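Nicotinate phosphoribosyltransferase (Porphyromonas gingivalis, PDB 2IM5) probably catalyses the ATP-assisted joining of nicotinate to phosphoribosyl pyrophosphate, giving nicotinate mononucleotide in the first step of NAD biosynthesis from nicotinate. Local coordinates at residues A20-F25 against E214-H219; E93-V97 against I107-G111; E120-L124 against I347-L351. One frame throughout, in Å; residues are numbered along the deposited sequence.

Interaction 1. Residues A20-F25 against E214-H219; sequences AYAKLF and EWIQFH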
ATOM      1  N   ALA A  20      -8.071  -8.901  -8.474  1.00 11.62           N
ATOM      2  CA  ALA A  20      -7.133  -9.911  -8.956  1.00 12.30           C
ATOM      3  C   ALA A  20      -7.381 -11.225  -8.203  1.00 12.54           C
ATOM      4  O   ALA A  20      -7.380 -12.295  -8.812  1.00 11.35           O
ATOM      5  CB  ALA A  20      -5.695  -9.446  -8.764  1.00 10.44           C
ATOM      6  N   TYR A  21      -7.587 -11.149  -6.885  1.00 12.57           N
ATOM      7  CA  TYR A  21      -7.860 -12.367  -6.106  1.00 14.88           C
ATOM      8  C   TYR A  21      -9.223 -12.955  -6.504  1.00 15.60           C
ATOM      9  O   TYR A  21      -9.367 -14.166  -6.685  1.00 15.85           O
ATOM     10  CB  TYR A  21      -7.910 -12.088  -4.598  1.00 13.16           C
ATOM     11  CG  TYR A  21      -6.606 -11.713  -3.938  1.00 13.56           C
ATOM     12  CD1 TYR A  21      -5.447 -12.454  -4.154  1.00 11.96           C
ATOM     13  CD2 TYR A  21      -6.551 -10.653  -3.036  1.00 11.99           C
ATOM     14  CE1 TYR A  21      -4.260 -12.150  -3.478  1.00 16.47           C
ATOM     15  CE2 TYR A  21      -5.376 -10.336  -2.354  1.00 15.53           C
ATOM     16  CZ  TYR A  21      -4.235 -11.087  -2.576  1.00 16.62           C
ATOM     17  OH  TYR A  21      -3.088 -10.780  -1.884  1.00 17.13           O
ATOM     18  N   ALA A  22     -10.220 -12.083  -6.627  1.00 15.30           N
ATOM     19  CA  ALA A  22     -11.571 -12.506  -6.975  1.00 15.05           C
ATOM     20  C   ALA A  22     -11.628 -13.221  -8.323  1.00 14.59           C
ATOM     21  O   ALA A  22     -12.427 -14.144  -8.516  1.00 14.02           O
ATOM     22  CB  ALA A  22     -12.502 -11.305  -6.982  1.00 13.12           C
ATOM     23  N   LYS A  23     -10.781 -12.802  -9.256  1.00 13.93           N
ATOM     24  CA  LYS A  23     -10.772 -13.423 -10.570  1.00 13.19           C
ATOM     25  C   LYS A  23      -9.984 -14.716 -10.619  1.00 13.74           C
ATOM     26  O   LYS A  23     -10.498 -15.750 -11.046  1.00 13.48           O
ATOM     27  CB  LYS A  23     -10.184 -12.482 -11.622  1.00 14.47           C
ATOM     28  CG  LYS A  23     -10.112 -13.142 -13.004  1.00 13.87           C
ATOM     29  CD  LYS A  23      -9.374 -12.317 -14.036  1.00 13.25           C
ATOM     30  CE  LYS A  23      -9.462 -12.999 -15.407  1.00 14.17           C
ATOM     31  NZ  LYS A  23      -8.646 -12.310 -16.441  1.00 17.45           N
ATOM     32  N   LEU A  24      -8.732 -14.656 -10.175  1.00 12.59           N
ATOM     33  CA  LEU A  24      -7.856 -15.815 -10.232  1.00 12.41           C
ATOM     34  C   LEU A  24      -7.794 -16.739  -9.022  1.00 13.23           C
ATOM     35  O   LEU A  24      -7.499 -17.924  -9.183  1.00 14.94           O
ATOM     36  CB  LEU A  24      -6.438 -15.363 -10.587  1.00 10.15           C
ATOM     37  CG  LEU A  24      -6.267 -14.597 -11.910  1.00 10.53           C
ATOM     38  CD1 LEU A  24      -4.798 -14.132 -12.023  1.00  9.22           C
ATOM     39  CD2 LEU A  24      -6.635 -15.506 -13.106  1.00  6.60           C
ATOM     40  N   PHE A  25      -8.072 -16.224  -7.827  1.00 11.97           N
ATOM     41  CA  PHE A  25      -8.009 -17.045  -6.613  1.00 12.29           C
ATOM     42  C   PHE A  25      -9.224 -16.854  -5.704  1.00 14.74           C
ATOM     43  O   PHE A  25      -9.079 -16.601  -4.504  1.00 16.51           O
ATOM     44  CB  PHE A  25      -6.738 -16.690  -5.838  1.00 14.01           C
ATOM     45  CG  PHE A  25      -5.494 -16.753  -6.671  1.00 13.83           C
ATOM     46  CD1 PHE A  25      -4.982 -17.980  -7.090  1.00 14.47           C
ATOM     47  CD2 PHE A  25      -4.865 -15.586  -7.085  1.00 11.85           C
ATOM     48  CE1 PHE A  25      -3.855 -18.040  -7.927  1.00 16.29           C
ATOM     49  CE2 PHE A  25      -3.739 -15.633  -7.916  1.00 15.38           C
ATOM     50  CZ  PHE A  25      -3.234 -16.863  -8.340  1.00 14.50           C
ATOM     51  N   GLU A 214       1.718  -7.986  -0.797  1.00 17.42           N
ATOM     52  CA  GLU A 214       0.908  -9.174  -0.508  1.00 17.66           C
ATOM     53  C   GLU A 214       0.631 -10.014  -1.753  1.00 17.48           C
ATOM     54  O   GLU A 214       0.552 -11.241  -1.671  1.00 17.39           O
ATOM     55  CB  GLU A 214      -0.422  -8.798   0.172  1.00 17.22           C
ATOM     56  CG  GLU A 214      -1.360  -7.950  -0.665  1.00 19.11           C
ATOM     57  CD  GLU A 214      -2.732  -7.758  -0.016  1.00 20.90           C
ATOM     58  OE1 GLU A 214      -3.555  -8.701  -0.040  1.00 21.77           O
ATOM     59  OE2 GLU A 214      -2.985  -6.661   0.522  1.00 21.53           O
ATOM     60  N   TRP A 215       0.495  -9.352  -2.900  1.00 16.78           N
ATOM     61  CA  TRP A 215       0.232 -10.048  -4.158  1.00 17.24           C
ATOM     62  C   TRP A 215       1.398 -10.969  -4.478  1.00 16.60           C
ATOM     63  O   TRP A 215       1.197 -12.136  -4.794  1.00 17.87           O
ATOM     64  CB  TRP A 215       0.025  -9.037  -5.291  1.00 16.53           C
ATOM     65  CG  TRP A 215      -0.181  -9.646  -6.651  1.00 17.06           C
ATOM     66  CD1 TRP A 215       0.650  -9.531  -7.733  1.00 16.12           C
ATOM     67  CD2 TRP A 215      -1.301 -10.441  -7.089  1.00 15.80           C
ATOM     68  NE1 TRP A 215       0.118 -10.198  -8.811  1.00 16.71           N
ATOM     69  CE2 TRP A 215      -1.076 -10.764  -8.445  1.00 15.81           C
ATOM     70  CE3 TRP A 215      -2.467 -10.908  -6.466  1.00 15.47           C
ATOM     71  CZ2 TRP A 215      -1.976 -11.534  -9.192  1.00 15.86           C
ATOM     72  CZ3 TRP A 215      -3.365 -11.678  -7.208  1.00 18.05           C
ATOM     73  CH2 TRP A 215      -3.112 -11.982  -8.560  1.00 17.72           C
ATOM     74  N   ILE A 216       2.618 -10.451  -4.370  1.00 16.54           N
ATOM     75  CA  ILE A 216       3.811 -11.254  -4.642  1.00 16.78           C
ATOM     76  C   ILE A 216       3.980 -12.322  -3.562  1.00 15.93           C
ATOM     77  O   ILE A 216       4.295 -13.468  -3.847  1.00 15.69           O
ATOM     78  CB  ILE A 216       5.093 -10.395  -4.646  1.00 17.20           C
ATOM     79  CG1 ILE A 216       4.926  -9.174  -5.547  1.00 19.19           C
ATOM     80  CG2 ILE A 216       6.268 -11.230  -5.102  1.00 17.58           C
ATOM     81  CD1 ILE A 216       4.673  -9.498  -6.967  1.00 20.57           C
ATOM     82  N   GLN A 217       3.788 -11.920  -2.310  1.00 16.71           N
ATOM     83  CA  GLN A 217       3.927 -12.828  -1.174  1.00 16.09           C
ATOM     84  C   GLN A 217       2.962 -14.014  -1.265  1.00 15.80           C
ATOM     85  O   GLN A 217       3.307 -15.134  -0.908  1.00 15.38           O
ATOM     86  CB  GLN A 217       3.669 -12.059   0.111  1.00 16.15           C
ATOM     87  CG  GLN A 217       4.756 -11.077   0.466  1.00 16.86           C
ATOM     88  CD  GLN A 217       4.431 -10.322   1.742  1.00 20.43           C
ATOM     89  OE1 GLN A 217       3.608  -9.407   1.738  1.00 22.35           O
ATOM     90  NE2 GLN A 217       5.052 -10.723   2.845  1.00 21.05           N
ATOM     91  N   PHE A 218       1.742 -13.754  -1.726  1.00 15.75           N
ATOM     92  CA  PHE A 218       0.760 -14.819  -1.874  1.00 15.83           C
ATOM     93  C   PHE A 218       1.338 -15.837  -2.857  1.00 16.74           C
ATOM     94  O   PHE A 218       1.320 -17.039  -2.598  1.00 16.15           O
ATOM     95  CB  PHE A 218      -0.558 -14.261  -2.412  1.00 14.51           C
ATOM     96  CG  PHE A 218      -1.560 -15.317  -2.774  1.00 16.90           C
ATOM     97  CD1 PHE A 218      -2.222 -16.037  -1.781  1.00 15.87           C
ATOM     98  CD2 PHE A 218      -1.835 -15.607  -4.112  1.00 15.47           C
ATOM     99  CE1 PHE A 218      -3.144 -17.032  -2.115  1.00 16.50           C
ATOM    100  CE2 PHE A 218      -2.756 -16.600  -4.455  1.00 16.55           C
ATOM    101  CZ  PHE A 218      -3.412 -17.312  -3.459  1.00 17.23           C
ATOM    102  N   HIS A 219       1.874 -15.338  -3.973  1.00 17.09           N
ATOM    103  CA  HIS A 219       2.446 -16.206  -4.997  1.00 16.87           C
ATOM    104  C   HIS A 219       3.661 -16.964  -4.472  1.00 17.99           C
ATOM    105  O   HIS A 219       3.891 -18.113  -4.843  1.00 17.33           O
ATOM    106  CB  HIS A 219       2.811 -15.381  -6.239  1.00 16.45           C
ATOM    107  CG  HIS A 219       1.620 -14.946  -7.039  1.00 16.31           C
ATOM    108  ND1 HIS A 219       1.159 -15.648  -8.132  1.00 19.43           N
ATOM    109  CD2 HIS A 219       0.766 -13.907  -6.875  1.00 15.15           C
ATOM    110  CE1 HIS A 219       0.074 -15.062  -8.606  1.00 16.01           C
ATOM    111  NE2 HIS A 219      -0.186 -14.003  -7.861  1.00 17.11           N
TER
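F218 drives the edge of its ring into a face of F25: CE2 of F218 lies over the centre of the F25 ring, 3.5 Å from F25 CD2, with the planes at 63°, an edge-to-face pair. F218 in turn offers a face to Y21, whose ring comes edge-on with the planes at 77° and Y21 CE1 4.2 Å from F218 CG. W215 meets Y21, on helix 12-24, and F25, just past its end, obliquely; its CH2 sits at the edge of F25, 3.8 Å from F25 CE2, while Y21 CE1 approaches W215 CE3 to 3.7 Å. The small A20 lets the indole come close, its CB 3.6 Å from W215 CZ3. F25 also turns its edge toward the face of H219, which completes an aromatic cluster. The axes of segments 20-24 and 214-219 come no nearer than 12.7 Å, so large flat side chains span the gap. CG anti to the backbone N (chi1 177°) sends the indole of W215 across to A20 and Y21.

The cluster joins the N-terminal family region to helix 213-223 of the later, TIM-barrel-related one, where E214 follows H213, predicted to be autophosphorylated but unmodified here. At the polar end of Y21, OH donates to E214 OE1 at 2.8 Å, which accepts through its anti lone pair. Farther out, the bond from W215 NE1 to A232 O and the edge-to-face W236 ring together would limit rotation of the indole. Tyrosine suits its position twice over, its ring filling the apolar core and its hydroxyl joining T117 on OE1, while K14 salt-bridges OE2, giving both oxygens of the buried carboxylate partners.

Interaction 2. Residues E93-V97 against I107-G111; sequences EEVTV and IRAQG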
ATOM      1  N   GLU A  93     -17.204 -10.515  11.897  1.00 23.90           N
ATOM      2  CA  GLU A  93     -16.737 -11.747  12.514  1.00 27.12           C
ATOM      3  C   GLU A  93     -15.480 -12.344  11.887  1.00 26.34           C
ATOM      4  O   GLU A  93     -14.938 -13.307  12.410  1.00 26.29           O
ATOM      5  CB  GLU A  93     -17.855 -12.787  12.581  1.00 31.51           C
ATOM      6  CG  GLU A  93     -18.491 -13.134  11.275  1.00 41.36           C
ATOM      7  CD  GLU A  93     -19.730 -13.990  11.471  1.00 46.37           C
ATOM      8  OE1 GLU A  93     -20.553 -13.627  12.340  1.00 49.55           O
ATOM      9  OE2 GLU A  93     -19.886 -15.013  10.758  1.00 49.56           O
ATOM     10  N   GLU A  94     -15.006 -11.766  10.784  1.00 25.25           N
ATOM     11  CA  GLU A  94     -13.771 -12.248  10.158  1.00 23.58           C
ATOM     12  C   GLU A  94     -12.596 -11.650  10.942  1.00 22.31           C
ATOM     13  O   GLU A  94     -11.448 -12.074  10.794  1.00 22.43           O
ATOM     14  CB  GLU A  94     -13.661 -11.776   8.698  1.00 22.98           C
ATOM     15  CG  GLU A  94     -14.771 -12.224   7.767  1.00 22.51           C
ATOM     16  CD  GLU A  94     -14.685 -11.540   6.406  1.00 22.64           C
ATOM     17  OE1 GLU A  94     -14.146 -10.413   6.356  1.00 20.35           O
ATOM     18  OE2 GLU A  94     -15.170 -12.111   5.397  1.00 21.16           O
ATOM     19  N   VAL A  95     -12.904 -10.669  11.783  1.00 21.46           N
ATOM     20  CA  VAL A  95     -11.889  -9.954  12.555  1.00 22.07           C
ATOM     21  C   VAL A  95     -11.920 -10.225  14.056  1.00 22.68           C
ATOM     22  O   VAL A  95     -12.980 -10.155  14.676  1.00 23.82           O
ATOM     23  CB  VAL A  95     -12.054  -8.431  12.349  1.00 21.48           C
ATOM     24  CG1 VAL A  95     -10.940  -7.680  13.051  1.00 23.18           C
ATOM     25  CG2 VAL A  95     -12.077  -8.107  10.866  1.00 20.95           C
ATOM     26  N   THR A  96     -10.754 -10.504  14.638  1.00 22.59           N
ATOM     27  CA  THR A  96     -10.650 -10.759  16.073  1.00 23.75           C
ATOM     28  C   THR A  96      -9.664  -9.783  16.700  1.00 24.47           C
ATOM     29  O   THR A  96      -8.499  -9.730  16.311  1.00 24.36           O
ATOM     30  CB  THR A  96     -10.165 -12.199  16.374  1.00 24.73           C
ATOM     31  OG1 THR A  96     -11.092 -13.141  15.825  1.00 26.32           O
ATOM     32  CG2 THR A  96     -10.062 -12.424  17.886  1.00 23.92           C
ATOM     33  N   VAL A  97     -10.142  -9.013  17.673  1.00 25.55           N
ATOM     34  CA  VAL A  97      -9.310  -8.030  18.356  1.00 25.25           C
ATOM     35  C   VAL A  97      -9.081  -8.454  19.800  1.00 26.23           C
ATOM     36  O   VAL A  97      -9.994  -8.937  20.469  1.00 25.00           O
ATOM     37  CB  VAL A  97      -9.982  -6.645  18.370  1.00 25.39           C
ATOM     38  CG1 VAL A  97      -9.078  -5.633  19.069  1.00 25.36           C
ATOM     39  CG2 VAL A  97     -10.295  -6.207  16.951  1.00 24.98           C
ATOM     40  N   ILE A 107      -4.588  -7.939  16.371  1.00 24.49           N
ATOM     41  CA  ILE A 107      -5.754  -7.960  15.497  1.00 23.03           C
ATOM     42  C   ILE A 107      -5.529  -8.887  14.310  1.00 23.00           C
ATOM     43  O   ILE A 107      -4.500  -8.818  13.629  1.00 22.22           O
ATOM     44  CB  ILE A 107      -6.080  -6.561  14.961  1.00 24.43           C
ATOM     45  CG1 ILE A 107      -6.256  -5.586  16.124  1.00 24.20           C
ATOM     46  CG2 ILE A 107      -7.361  -6.611  14.136  1.00 25.12           C
ATOM     47  CD1 ILE A 107      -6.399  -4.162  15.689  1.00 26.56           C
ATOM     48  N   ARG A 108      -6.498  -9.756  14.059  1.00 22.30           N
ATOM     49  CA  ARG A 108      -6.388 -10.691  12.952  1.00 23.27           C
ATOM     50  C   ARG A 108      -7.668 -10.766  12.142  1.00 22.46           C
ATOM     51  O   ARG A 108      -8.762 -10.894  12.698  1.00 21.73           O
ATOM     52  CB  ARG A 108      -6.031 -12.083  13.474  1.00 27.01           C
ATOM     53  CG  ARG A 108      -4.874 -12.039  14.447  1.00 32.06           C
ATOM     54  CD  ARG A 108      -4.307 -13.397  14.754  1.00 35.43           C
ATOM     55  NE  ARG A 108      -3.175 -13.255  15.662  1.00 40.16           N
ATOM     56  CZ  ARG A 108      -2.310 -14.220  15.950  1.00 42.30           C
ATOM     57  NH1 ARG A 108      -2.437 -15.421  15.396  1.00 43.98           N
ATOM     58  NH2 ARG A 108      -1.314 -13.981  16.794  1.00 44.42           N
ATOM     59  N   ALA A 109      -7.515 -10.659  10.825  1.00 21.00           N
ATOM     60  CA  ALA A 109      -8.628 -10.747   9.895  1.00 21.33           C
ATOM     61  C   ALA A 109      -8.362 -12.017   9.097  1.00 21.45           C
ATOM     62  O   ALA A 109      -7.353 -12.122   8.400  1.00 23.89           O
ATOM     63  CB  ALA A 109      -8.651  -9.537   8.975  1.00 19.27           C
ATOM     64  N   GLN A 110      -9.253 -12.990   9.220  1.00 20.51           N
ATOM     65  CA  GLN A 110      -9.081 -14.248   8.513  1.00 19.19           C
ATOM     66  C   GLN A 110     -10.352 -14.629   7.771  1.00 15.93           C
ATOM     67  O   GLN A 110     -11.452 -14.442   8.277  1.00 15.87           O
ATOM     68  CB  GLN A 110      -8.697 -15.356   9.492  1.00 20.93           C
ATOM     69  CG  GLN A 110      -8.337 -16.650   8.811  1.00 25.57           C
ATOM     70  CD  GLN A 110      -7.939 -17.743   9.783  1.00 30.44           C
ATOM     71  OE1 GLN A 110      -6.993 -17.588  10.568  1.00 33.90           O
ATOM     72  NE2 GLN A 110      -8.655 -18.862   9.734  1.00 28.53           N
ATOM     73  N   GLY A 111     -10.183 -15.159   6.568  1.00 14.58           N
ATOM     74  CA  GLY A 111     -11.308 -15.557   5.743  1.00 14.11           C
ATOM     75  C   GLY A 111     -10.883 -15.606   4.279  1.00 14.79           C
ATOM     76  O   GLY A 111      -9.698 -15.704   3.973  1.00 14.55           O
TER
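Strands 95-97 and 107-110 run antiparallel, and just ahead of the first strand Q110 N gives its hydrogen to E94 O at 2.9 Å; T96 and R108 form the hydrogen-bonded pair. In that pair T96 N reaches R108 O at 2.8 Å, in the carbonyl plane, and R108 N returns a bond to T96 O at 3.0 Å with the donor tilted 19° from the plane. V95 with A109 and V97 with I107 are the non-hydrogen-bonded pairs, and their side chains share one face.

There V95 CG1 meets I107 CG2 at 3.9 Å, the two side chains crossing obliquely, whereas V97 and I107 run alongside each other in a common direction, with CG1 of each 4.1 Å apart. A109 CB lies 4.2 Å from V95 CG2, its small size giving room to W119 and M349. The strands form the beta hairpin 95-99/105-110, at one margin of the five-stranded antiparallel sheet, and helix 44-56 packs on V95 and V97. Branched residues suit both the extended backbone and this apolar face.

T96 and R108 are on the other face, where polar groups fit a more exposed setting; R108 turns its guanidinium away toward D106, its salt-bridge partner. E94, just ahead of the strand, has its carboxylate held by W119 (OE1) and R115 (OE2).

Interaction 3. Residues E120-L124 against I347-L351; sequences ETPIL and IVMKL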
ATOM      1  N   GLU A 120      -7.413  -4.360   5.750  1.00 20.28           N
ATOM      2  CA  GLU A 120      -6.139  -3.708   6.069  1.00 21.78           C
ATOM      3  C   GLU A 120      -6.090  -2.197   6.271  1.00 22.42           C
ATOM      4  O   GLU A 120      -5.859  -1.726   7.388  1.00 22.10           O
ATOM      5  CB  GLU A 120      -5.060  -4.070   5.046  1.00 20.75           C
ATOM      6  CG  GLU A 120      -3.664  -3.609   5.493  1.00 23.50           C
ATOM      7  CD  GLU A 120      -2.704  -3.359   4.337  1.00 23.86           C
ATOM      8  OE1 GLU A 120      -3.090  -3.621   3.179  1.00 25.09           O
ATOM      9  OE2 GLU A 120      -1.566  -2.895   4.583  1.00 23.12           O
ATOM     10  N   THR A 121      -6.271  -1.447   5.188  1.00 22.70           N
ATOM     11  CA  THR A 121      -6.199   0.005   5.252  1.00 23.64           C
ATOM     12  C   THR A 121      -7.208   0.653   6.199  1.00 23.53           C
ATOM     13  O   THR A 121      -6.836   1.496   7.010  1.00 23.70           O
ATOM     14  CB  THR A 121      -6.316   0.628   3.836  1.00 26.18           C
ATOM     15  OG1 THR A 121      -5.157   0.277   3.065  1.00 25.89           O
ATOM     16  CG2 THR A 121      -6.390   2.149   3.920  1.00 25.57           C
ATOM     17  N   PRO A 122      -8.497   0.275   6.110  1.00 22.37           N
ATOM     18  CA  PRO A 122      -9.495   0.869   7.005  1.00 21.81           C
ATOM     19  C   PRO A 122      -9.158   0.634   8.482  1.00 22.19           C
ATOM     20  O   PRO A 122      -9.230   1.554   9.300  1.00 21.00           O
ATOM     21  CB  PRO A 122     -10.786   0.168   6.592  1.00 22.84           C
ATOM     22  CG  PRO A 122     -10.557  -0.138   5.143  1.00 20.20           C
ATOM     23  CD  PRO A 122      -9.139  -0.621   5.131  1.00 21.44           C
ATOM     24  N   ILE A 123      -8.787  -0.598   8.824  1.00 21.46           N
ATOM     25  CA  ILE A 123      -8.444  -0.917  10.208  1.00 22.06           C
ATOM     26  C   ILE A 123      -7.255  -0.107  10.720  1.00 21.02           C
ATOM     27  O   ILE A 123      -7.285   0.396  11.840  1.00 21.49           O
ATOM     28  CB  ILE A 123      -8.163  -2.431  10.389  1.00 22.97           C
ATOM     29  CG1 ILE A 123      -9.479  -3.209  10.262  1.00 23.05           C
ATOM     30  CG2 ILE A 123      -7.513  -2.695  11.753  1.00 21.78           C
ATOM     31  CD1 ILE A 123      -9.352  -4.711  10.499  1.00 24.10           C
ATOM     32  N   LEU A 124      -6.213   0.029   9.906  1.00 21.10           N
ATOM     33  CA  LEU A 124      -5.054   0.802  10.328  1.00 21.42           C
ATOM     34  C   LEU A 124      -5.424   2.279  10.494  1.00 21.94           C
ATOM     35  O   LEU A 124      -4.998   2.930  11.452  1.00 21.07           O
ATOM     36  CB  LEU A 124      -3.908   0.646   9.319  1.00 20.07           C
ATOM     37  CG  LEU A 124      -3.214  -0.724   9.316  1.00 20.08           C
ATOM     38  CD1 LEU A 124      -2.279  -0.820   8.125  1.00 19.91           C
ATOM     39  CD2 LEU A 124      -2.456  -0.936  10.620  1.00 19.03           C
ATOM     40  N   ILE A 347       2.692   1.221  12.830  1.00 28.00           N
ATOM     41  CA  ILE A 347       1.849   0.041  12.687  1.00 26.77           C
ATOM     42  C   ILE A 347       1.666  -0.481  11.263  1.00 25.69           C
ATOM     43  O   ILE A 347       1.692   0.278  10.293  1.00 25.44           O
ATOM     44  CB  ILE A 347       0.447   0.323  13.260  1.00 26.65           C
ATOM     45  CG1 ILE A 347      -0.129   1.590  12.615  1.00 25.85           C
ATOM     46  CG2 ILE A 347       0.521   0.478  14.772  1.00 28.88           C
ATOM     47  CD1 ILE A 347      -1.541   1.915  13.063  1.00 25.75           C
ATOM     48  N   VAL A 348       1.464  -1.789  11.159  1.00 24.24           N
ATOM     49  CA  VAL A 348       1.228  -2.444   9.878  1.00 24.31           C
ATOM     50  C   VAL A 348       0.272  -3.607  10.106  1.00 23.85           C
ATOM     51  O   VAL A 348       0.028  -4.009  11.244  1.00 22.77           O
ATOM     52  CB  VAL A 348       2.537  -3.003   9.244  1.00 24.01           C
ATOM     53  CG1 VAL A 348       3.479  -1.870   8.903  1.00 24.87           C
ATOM     54  CG2 VAL A 348       3.219  -3.991  10.197  1.00 24.74           C
ATOM     55  N   MET A 349      -0.292  -4.120   9.019  1.00 23.42           N
ATOM     56  CA  MET A 349      -1.189  -5.269   9.086  1.00 23.31           C
ATOM     57  C   MET A 349      -0.856  -6.046   7.821  1.00 23.42           C
ATOM     58  O   MET A 349      -1.276  -5.671   6.721  1.00 24.60           O
ATOM     59  CB  MET A 349      -2.661  -4.827   9.104  1.00 22.08           C
ATOM     60  CG  MET A 349      -3.598  -5.920   9.604  1.00 19.21           C
ATOM     61  SD  MET A 349      -5.264  -5.378   9.994  1.00 17.13           S
ATOM     62  CE  MET A 349      -5.978  -6.942  10.518  1.00 22.20           C
ATOM     63  N   LYS A 350      -0.080  -7.115   7.981  1.00 21.74           N
ATOM     64  CA  LYS A 350       0.366  -7.906   6.846  1.00 21.93           C
ATOM     65  C   LYS A 350      -0.232  -9.293   6.682  1.00 20.68           C
ATOM     66  O   LYS A 350      -0.680  -9.914   7.650  1.00 20.03           O
ATOM     67  CB  LYS A 350       1.887  -8.045   6.897  1.00 22.89           C
ATOM     68  CG  LYS A 350       2.636  -6.725   6.985  1.00 27.53           C
ATOM     69  CD  LYS A 350       2.267  -5.805   5.830  1.00 30.70           C
ATOM     70  CE  LYS A 350       3.047  -4.498   5.887  1.00 32.49           C
ATOM     71  NZ  LYS A 350       2.568  -3.519   4.872  1.00 32.63           N
ATOM     72  N   LEU A 351      -0.221  -9.770   5.439  1.00 19.32           N
ATOM     73  CA  LEU A 351      -0.704 -11.107   5.129  1.00 18.53           C
ATOM     74  C   LEU A 351       0.323 -12.016   5.784  1.00 17.65           C
ATOM     75  O   LEU A 351       1.493 -12.008   5.411  1.00 19.69           O
ATOM     76  CB  LEU A 351      -0.720 -11.340   3.615  1.00 16.48           C
ATOM     77  CG  LEU A 351      -1.185 -12.734   3.187  1.00 16.50           C
ATOM     78  CD1 LEU A 351      -2.602 -12.971   3.691  1.00 14.12           C
ATOM     79  CD2 LEU A 351      -1.116 -12.862   1.665  1.00 15.84           C
TER
HETATM   80  O   HOH W   1       0.386  -2.664   6.589  1.00 22.34           O
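L124 and M349 carry much of the apolar contact between helix 120-134 and strand 347-355. The two branches of L124 divide the work: CD1 rests 4.1 Å from M349 CB, while CD2 reaches I347 CD1 at 3.9 Å and also touches the backbone of V348. L124 and I347 overlap along their lengths, heading opposite ways. M349 is stretched out, with CG anti to its backbone N (chi1 -162°) and an extended chain beyond, which carries the sulfur along to I123; there SD lies 3.9 Å from I123 CG2, and the methyl CE touches I123 CD1. An unbranched, flexible methionine can thus follow the helix surface from E120 to I123; L124 packs near the base of M349 and I123 near its tip.

The fold here is a helix packed on a face of the five-stranded antiparallel sheet, segment 120-124 running roughly antiparallel to 347-351 at 156°. L124 and I347 both touch F34 of strand 29-36.

Polar links are made through water. One water donates to E120 OE2 at 2.8 Å and accepts from M349 N and from K350 NZ, each at 2.9 Å, joining the carboxylate to the strand. E120 OE2 and K350 NZ are themselves 4.2 Å apart, too far for a salt bridge, though their charges should still attract. E120 has stronger ties elsewhere: Y13 and K14 hold OE1, and R168 forms a salt bridge with OE2, so that this buried acid sits among basic groups which would be expected to stabilise its negative charge.

How the interactions relate
The five-stranded antiparallel sheet connects interactions 2 and 3, whose centres are 11 Å apart: interaction 2 pairs its strands 95-99 and 105-110, and interaction 3 sets helix 120-134 against its strand 347-355. They touch through the end of M349, which packs on I107 and A109; V95 also touches I123. Interaction 1 lies about 17 Å from interaction 3 and 19 Å from interaction 2, between centres; it meets interaction 3 where E214 nears E120, two acids that share K14. Along the chain 20-25 comes first, then both halves of interaction 2, then 120-124, 214-219 and 347-351, so interactions 1 and 3 alternate. Both join the N-terminal family region to the later one, so distant parts of the sequence build one compact body.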